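GDSL-like protein (Collinsella aerofaciens ATCC 25986, PDB 7BXD) is probably an acyl-ester hydrolase of the SGNH (GDSL-like lipase) family, although its natural substrate is not established. Local coordinates at residues Gly105-Gly117 / Asp162-Gln176. Sequence-based numbering, arbitrary orientation.
Sequences GGVNDFSRNVPLG and DIPASDELNHLGLTQ
The ring of Phe-110 plugs into the loop 162-176 and forms the tight half of this contact. Gln-176 covers one face: its CB sits 3.8 Å from the Phe-110 ring centroid, close to the normal, a CH-pi contact. Carbonyl oxygens of Glu-168 and Leu-174 lie at the ring edge, in its plane. CG of Phe-110 is anti to the backbone N (chi1 160°), which carries the ring off the helix 107-111 and into the loop. There Phe-110 CZ meets Pro-164 CG at 3.6 Å. Beyond CB, the Gln-176 chain runs extended to OE1, which takes a 2.7 Å hydrogen bond from Ser-166 OG.

Asn-170 ties the loop to the end of the helix. Asn-170 ND2 donates to Phe-110 O at 2.9 Å, nearly straight (163°), on a lone pair. Its OD1 accepts from Leu-172 N, an Asx turn, and from Leu-174 N, on opposite faces of the amide. An alanine here would probably leave Phe-110 O without this donor, and Leu-172 N and Leu-174 N without their shared acceptor.

The other side is looser and wet. Asn-113 OD1 takes a weak hydrogen bond from His-171 N, 2.7 Å and bent (128°). One water joins Ser-111 O to Asn-113 ND2. A second also reaches Ser-111 O and links it to Arg-112 NH1 and Asp-162 OD1. The guanidinium also bonds Lys-161 O through NH2, while Ile-163 CG1 lies over its face.

Gly-106 to Asp-109 match the GxND motif (block III) of SGNH hydrolases. Behind it, ring packing and a straight amide bond hold the dry side; weak or water-mediated links serve the wet one.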
loop_
_atom_site.group_PDB
_atom_site.type_symbol
_atom_site.label_atom_id
_atom_site.label_comp_id
_atom_site.label_asym_id
_atom_site.label_seq_id
_atom_site.Cartn_x
_atom_site.Cartn_y
_atom_site.Cartn_z
ATOM N N GLY A 105 -1.648 0.514 -0.622
ATOM C CA GLY A 105 -1.814 1.308 -1.829
ATOM C C GLY A 105 -2.576 2.575 -1.529
ATOM O O GLY A 105 -2.987 2.823 -0.391
ATOM N N GLY A 106 -2.768 3.381 -2.586
ATOM C CA GLY A 106 -3.585 4.574 -2.522
ATOM C C GLY A 106 -2.855 5.853 -2.873
ATOM O O GLY A 106 -3.517 6.845 -3.207
ATOM N N VAL A 107 -1.518 5.872 -2.856
ATOM C CA VAL A 107 -0.854 7.127 -3.191
ATOM C C VAL A 107 -1.125 7.480 -4.648
ATOM O O VAL A 107 -1.189 8.669 -5.000
ATOM C CB VAL A 107 0.652 7.142 -2.827
ATOM C CG1 VAL A 107 1.474 6.271 -3.794
ATOM C CG2 VAL A 107 1.192 8.566 -2.779
ATOM N N ASN A 108 -1.263 6.474 -5.530
ATOM C CA ASN A 108 -1.544 6.793 -6.935
ATOM C C ASN A 108 -2.988 7.241 -7.146
ATOM O O ASN A 108 -3.262 8.059 -8.039
ATOM C CB ASN A 108 -1.174 5.646 -7.857
ATOM C CG ASN A 108 0.313 5.376 -7.839
ATOM O OD1 ASN A 108 1.112 6.316 -7.823
ATOM N ND2 ASN A 108 0.695 4.100 -7.859
ATOM N N ASP A 109 -3.935 6.717 -6.357
ATOM C CA ASP A 109 -5.302 7.206 -6.438
ATOM C C ASP A 109 -5.351 8.693 -6.118
ATOM O O ASP A 109 -6.072 9.459 -6.782
ATOM C CB ASP A 109 -6.199 6.407 -5.488
ATOM C CG ASP A 109 -6.174 4.925 -5.801
ATOM O OD1 ASP A 109 -5.120 4.298 -5.489
ATOM O OD2 ASP A 109 -7.179 4.420 -6.363
ATOM N N PHE A 110 -4.617 9.116 -5.071
ATOM C CA PHE A 110 -4.525 10.527 -4.728
ATOM C C PHE A 110 -3.851 11.300 -5.866
ATOM O O PHE A 110 -4.387 12.288 -6.372
ATOM C CB PHE A 110 -3.720 10.650 -3.432
ATOM C CG PHE A 110 -3.131 12.029 -3.198
ATOM C CD1 PHE A 110 -3.957 13.158 -3.084
ATOM C CD2 PHE A 110 -1.761 12.179 -3.084
ATOM C CE1 PHE A 110 -3.395 14.416 -2.857
ATOM C CE2 PHE A 110 -1.204 13.428 -2.862
ATOM C CZ PHE A 110 -2.025 14.550 -2.754
ATOM N N SER A 111 -2.659 10.862 -6.288
ATOM C CA SER A 111 -1.867 11.666 -7.213
ATOM C C SER A 111 -2.445 11.685 -8.623
ATOM O O SER A 111 -2.173 12.632 -9.375
ATOM C CB SER A 111 -0.398 11.222 -7.208
ATOM O OG SER A 111 -0.215 9.981 -7.848
ATOM N N ARG A 112 -3.209 10.663 -9.013
ATOM C CA ARG A 112 -3.781 10.585 -10.353
ATOM C C ARG A 112 -5.297 10.754 -10.354
ATOM O O ARG A 112 -5.963 10.341 -11.299
ATOM C CB ARG A 112 -3.320 9.305 -11.069
ATOM C CG ARG A 112 -1.807 9.154 -11.134
ATOM C CD ARG A 112 -1.166 10.379 -11.752
ATOM N NE ARG A 112 0.213 10.119 -12.143
ATOM C CZ ARG A 112 1.147 11.055 -12.225
ATOM N NH1 ARG A 112 0.847 12.312 -11.930
ATOM N NH2 ARG A 112 2.382 10.734 -12.586
ATOM N N ASN A 113 -5.858 11.402 -9.330
ATOM C CA ASN A 113 -7.200 11.976 -9.421
ATOM C C ASN A 113 -8.290 10.919 -9.595
ATOM O O ASN A 113 -9.191 11.049 -10.416
ATOM C CB ASN A 113 -7.215 13.055 -10.503
ATOM C CG ASN A 113 -6.205 14.095 -10.184
ATOM O OD1 ASN A 113 -6.305 14.736 -9.143
ATOM N ND2 ASN A 113 -5.177 14.233 -11.015
ATOM N N VAL A 114 -8.211 9.867 -8.798
ATOM C CA VAL A 114 -9.342 8.934 -8.693
ATOM C C VAL A 114 -10.460 9.610 -7.903
ATOM O O VAL A 114 -10.213 10.103 -6.783
ATOM C CB VAL A 114 -8.878 7.646 -7.995
ATOM C CG1 VAL A 114 -10.061 6.826 -7.495
ATOM C CG2 VAL A 114 -8.010 6.854 -8.951
ATOM N N PRO A 115 -11.679 9.677 -8.430
ATOM C CA PRO A 115 -12.780 10.264 -7.653
ATOM C C PRO A 115 -12.964 9.541 -6.324
ATOM O O PRO A 115 -12.901 8.312 -6.248
ATOM C CB PRO A 115 -13.996 10.083 -8.570
ATOM C CG PRO A 115 -13.424 9.945 -9.973
ATOM C CD PRO A 115 -12.138 9.168 -9.735
ATOM N N LEU A 116 -13.242 10.300 -5.267
ATOM C CA LEU A 116 -13.302 9.686 -3.946
ATOM C C LEU A 116 -14.557 8.832 -3.772
ATOM O O LEU A 116 -14.489 7.722 -3.249
ATOM C CB LEU A 116 -13.208 10.788 -2.890
ATOM C CG LEU A 116 -12.888 10.337 -1.480
ATOM C CD1 LEU A 116 -11.420 9.859 -1.377
ATOM C CD2 LEU A 116 -13.132 11.464 -0.466
ATOM N N GLY A 117 -15.725 9.366 -4.180
ATOM C CA GLY A 117 -17.024 8.812 -3.831
ATOM C C GLY A 117 -17.357 9.046 -2.366
ATOM O O GLY A 117 -16.751 9.892 -1.690
ATOM N N ASP A 162 4.244 15.262 -12.120
ATOM C CA ASP A 162 2.909 15.770 -11.756
ATOM C C ASP A 162 2.320 15.029 -10.550
ATOM O O ASP A 162 1.106 14.824 -10.452
ATOM C CB ASP A 162 1.940 15.811 -12.954
ATOM C CG ASP A 162 0.635 16.573 -12.648
ATOM O OD1 ASP A 162 -0.442 16.131 -13.103
ATOM O OD2 ASP A 162 0.677 17.603 -11.940
ATOM N N ILE A 163 3.170 14.646 -9.607
ATOM C CA ILE A 163 2.734 13.973 -8.383
ATOM C C ILE A 163 2.742 15.001 -7.251
ATOM O O ILE A 163 3.820 15.506 -6.903
ATOM C CB ILE A 163 3.646 12.778 -8.061
ATOM C CG1 ILE A 163 3.556 11.743 -9.208
ATOM C CG2 ILE A 163 3.281 12.209 -6.690
ATOM C CD1 ILE A 163 4.498 10.587 -9.125
ATOM N N PRO A 164 1.599 15.317 -6.644
ATOM C CA PRO A 164 1.578 16.293 -5.542
ATOM C C PRO A 164 2.150 15.712 -4.256
ATOM O O PRO A 164 2.165 14.492 -4.040
ATOM C CB PRO A 164 0.088 16.611 -5.365
ATOM C CG PRO A 164 -0.637 15.487 -5.994
ATOM C CD PRO A 164 0.259 14.797 -6.968
ATOM N N ALA A 165 2.648 16.604 -3.396
ATOM C CA ALA A 165 2.982 16.208 -2.035
ATOM C C ALA A 165 1.706 15.908 -1.252
ATOM O O ALA A 165 0.610 16.356 -1.595
ATOM C CB ALA A 165 3.715 17.343 -1.324
ATOM N N SER A 166 1.861 15.190 -0.138
ATOM C CA SER A 166 0.681 14.691 0.576
ATOM C C SER A 166 -0.219 15.805 1.042
ATOM O O SER A 166 -1.458 15.609 1.159
ATOM C CB SER A 166 1.158 13.901 1.802
ATOM O OG SER A 166 1.801 12.717 1.396
ATOM N N ASP A 167 0.380 16.961 1.376
ATOM C CA ASP A 167 -0.394 18.075 1.894
ATOM C C ASP A 167 -0.901 19.032 0.822
ATOM O O ASP A 167 -1.656 19.960 1.155
ATOM C CB ASP A 167 0.405 18.820 2.977
ATOM C CG ASP A 167 1.798 19.309 2.507
ATOM O OD1 ASP A 167 2.311 18.938 1.427
ATOM O OD2 ASP A 167 2.406 20.105 3.261
ATOM N N GLU A 168 -0.517 18.822 -0.441
ATOM C CA GLU A 168 -1.014 19.610 -1.562
ATOM C C GLU A 168 -2.349 19.056 -2.055
ATOM O O GLU A 168 -2.731 17.917 -1.753
ATOM C CB GLU A 168 0.016 19.633 -2.699
ATOM C CG GLU A 168 1.279 20.353 -2.327
ATOM C CD GLU A 168 2.237 20.418 -3.478
ATOM O OE1 GLU A 168 2.580 19.376 -4.060
ATOM O OE2 GLU A 168 2.627 21.559 -3.805
ATOM N N LEU A 169 -3.055 19.842 -2.866
ATOM C CA LEU A 169 -4.301 19.382 -3.458
ATOM C C LEU A 169 -4.022 18.714 -4.788
ATOM O O LEU A 169 -3.251 19.237 -5.608
ATOM C CB LEU A 169 -5.248 20.543 -3.707
ATOM C CG LEU A 169 -5.657 21.333 -2.450
ATOM C CD1 LEU A 169 -6.517 22.531 -2.828
ATOM C CD2 LEU A 169 -6.351 20.460 -1.408
ATOM N N ASN A 170 -4.673 17.583 -5.020
ATOM C CA ASN A 170 -4.686 17.002 -6.355
ATOM C C ASN A 170 -5.612 17.819 -7.256
ATOM O O ASN A 170 -6.140 18.866 -6.862
ATOM C CB ASN A 170 -4.988 15.497 -6.297
ATOM C CG ASN A 170 -6.437 15.162 -5.939
ATOM O OD1 ASN A 170 -7.313 16.035 -5.828
ATOM N ND2 ASN A 170 -6.694 13.870 -5.738
ATOM N N HIS A 171 -5.804 17.356 -8.493
ATOM C CA HIS A 171 -6.631 18.126 -9.426
ATOM C C HIS A 171 -8.123 18.059 -9.079
ATOM O O HIS A 171 -8.924 18.806 -9.654
ATOM C CB HIS A 171 -6.345 17.689 -10.876
ATOM C CG HIS A 171 -4.926 17.955 -11.309
ATOM N ND1 HIS A 171 -4.295 17.275 -12.335
ATOM C CD2 HIS A 171 -4.004 18.811 -10.808
ATOM C CE1 HIS A 171 -3.054 17.719 -12.455
ATOM N NE2 HIS A 171 -2.862 18.668 -11.557
ATOM N N LEU A 172 -8.510 17.187 -8.153
ATOM C CA LEU A 172 -9.879 17.154 -7.649
ATOM C C LEU A 172 -10.068 18.020 -6.410
ATOM O O LEU A 172 -11.167 18.036 -5.832
ATOM C CB LEU A 172 -10.292 15.708 -7.318
ATOM C CG LEU A 172 -10.147 14.725 -8.482
ATOM C CD1 LEU A 172 -10.587 13.352 -8.051
ATOM C CD2 LEU A 172 -10.954 15.171 -9.688
ATOM N N GLY A 173 -9.030 18.704 -5.951
ATOM C CA GLY A 173 -9.177 19.537 -4.770
ATOM C C GLY A 173 -9.094 18.775 -3.461
ATOM O O GLY A 173 -9.531 19.296 -2.424
ATOM N N LEU A 174 -8.504 17.590 -3.468
ATOM C CA LEU A 174 -8.409 16.740 -2.288
ATOM C C LEU A 174 -6.950 16.586 -1.874
ATOM O O LEU A 174 -6.055 16.570 -2.713
ATOM C CB LEU A 174 -8.978 15.335 -2.560
ATOM C CG LEU A 174 -10.465 15.296 -2.915
ATOM C CD1 LEU A 174 -10.856 13.916 -3.381
ATOM C CD2 LEU A 174 -11.279 15.712 -1.680
ATOM N N THR A 175 -6.711 16.433 -0.570
ATOM C CA THR A 175 -5.372 16.038 -0.121
ATOM C C THR A 175 -5.323 14.522 0.089
ATOM O O THR A 175 -6.341 13.805 0.045
ATOM C CB THR A 175 -4.944 16.715 1.184
ATOM O OG1 THR A 175 -5.721 16.138 2.222
ATOM C CG2 THR A 175 -5.122 18.250 1.159
ATOM N N GLN A 176 -4.112 14.015 0.335
ATOM C CA GLN A 176 -3.981 12.580 0.546
ATOM C C GLN A 176 -4.760 12.118 1.766
ATOM O O GLN A 176 -5.221 10.969 1.810
ATOM C CB GLN A 176 -2.508 12.241 0.668
ATOM C CG GLN A 176 -2.231 10.746 0.683
ATOM C CD GLN A 176 -0.744 10.413 0.597
ATOM O OE1 GLN A 176 0.025 11.198 0.049
ATOM N NE2 GLN A 176 -0.337 9.250 1.087
HETATM O O HOH W 1 -3.119 15.502 -9.158
HETATM O O HOH W 2 -1.388 13.710 -11.839
#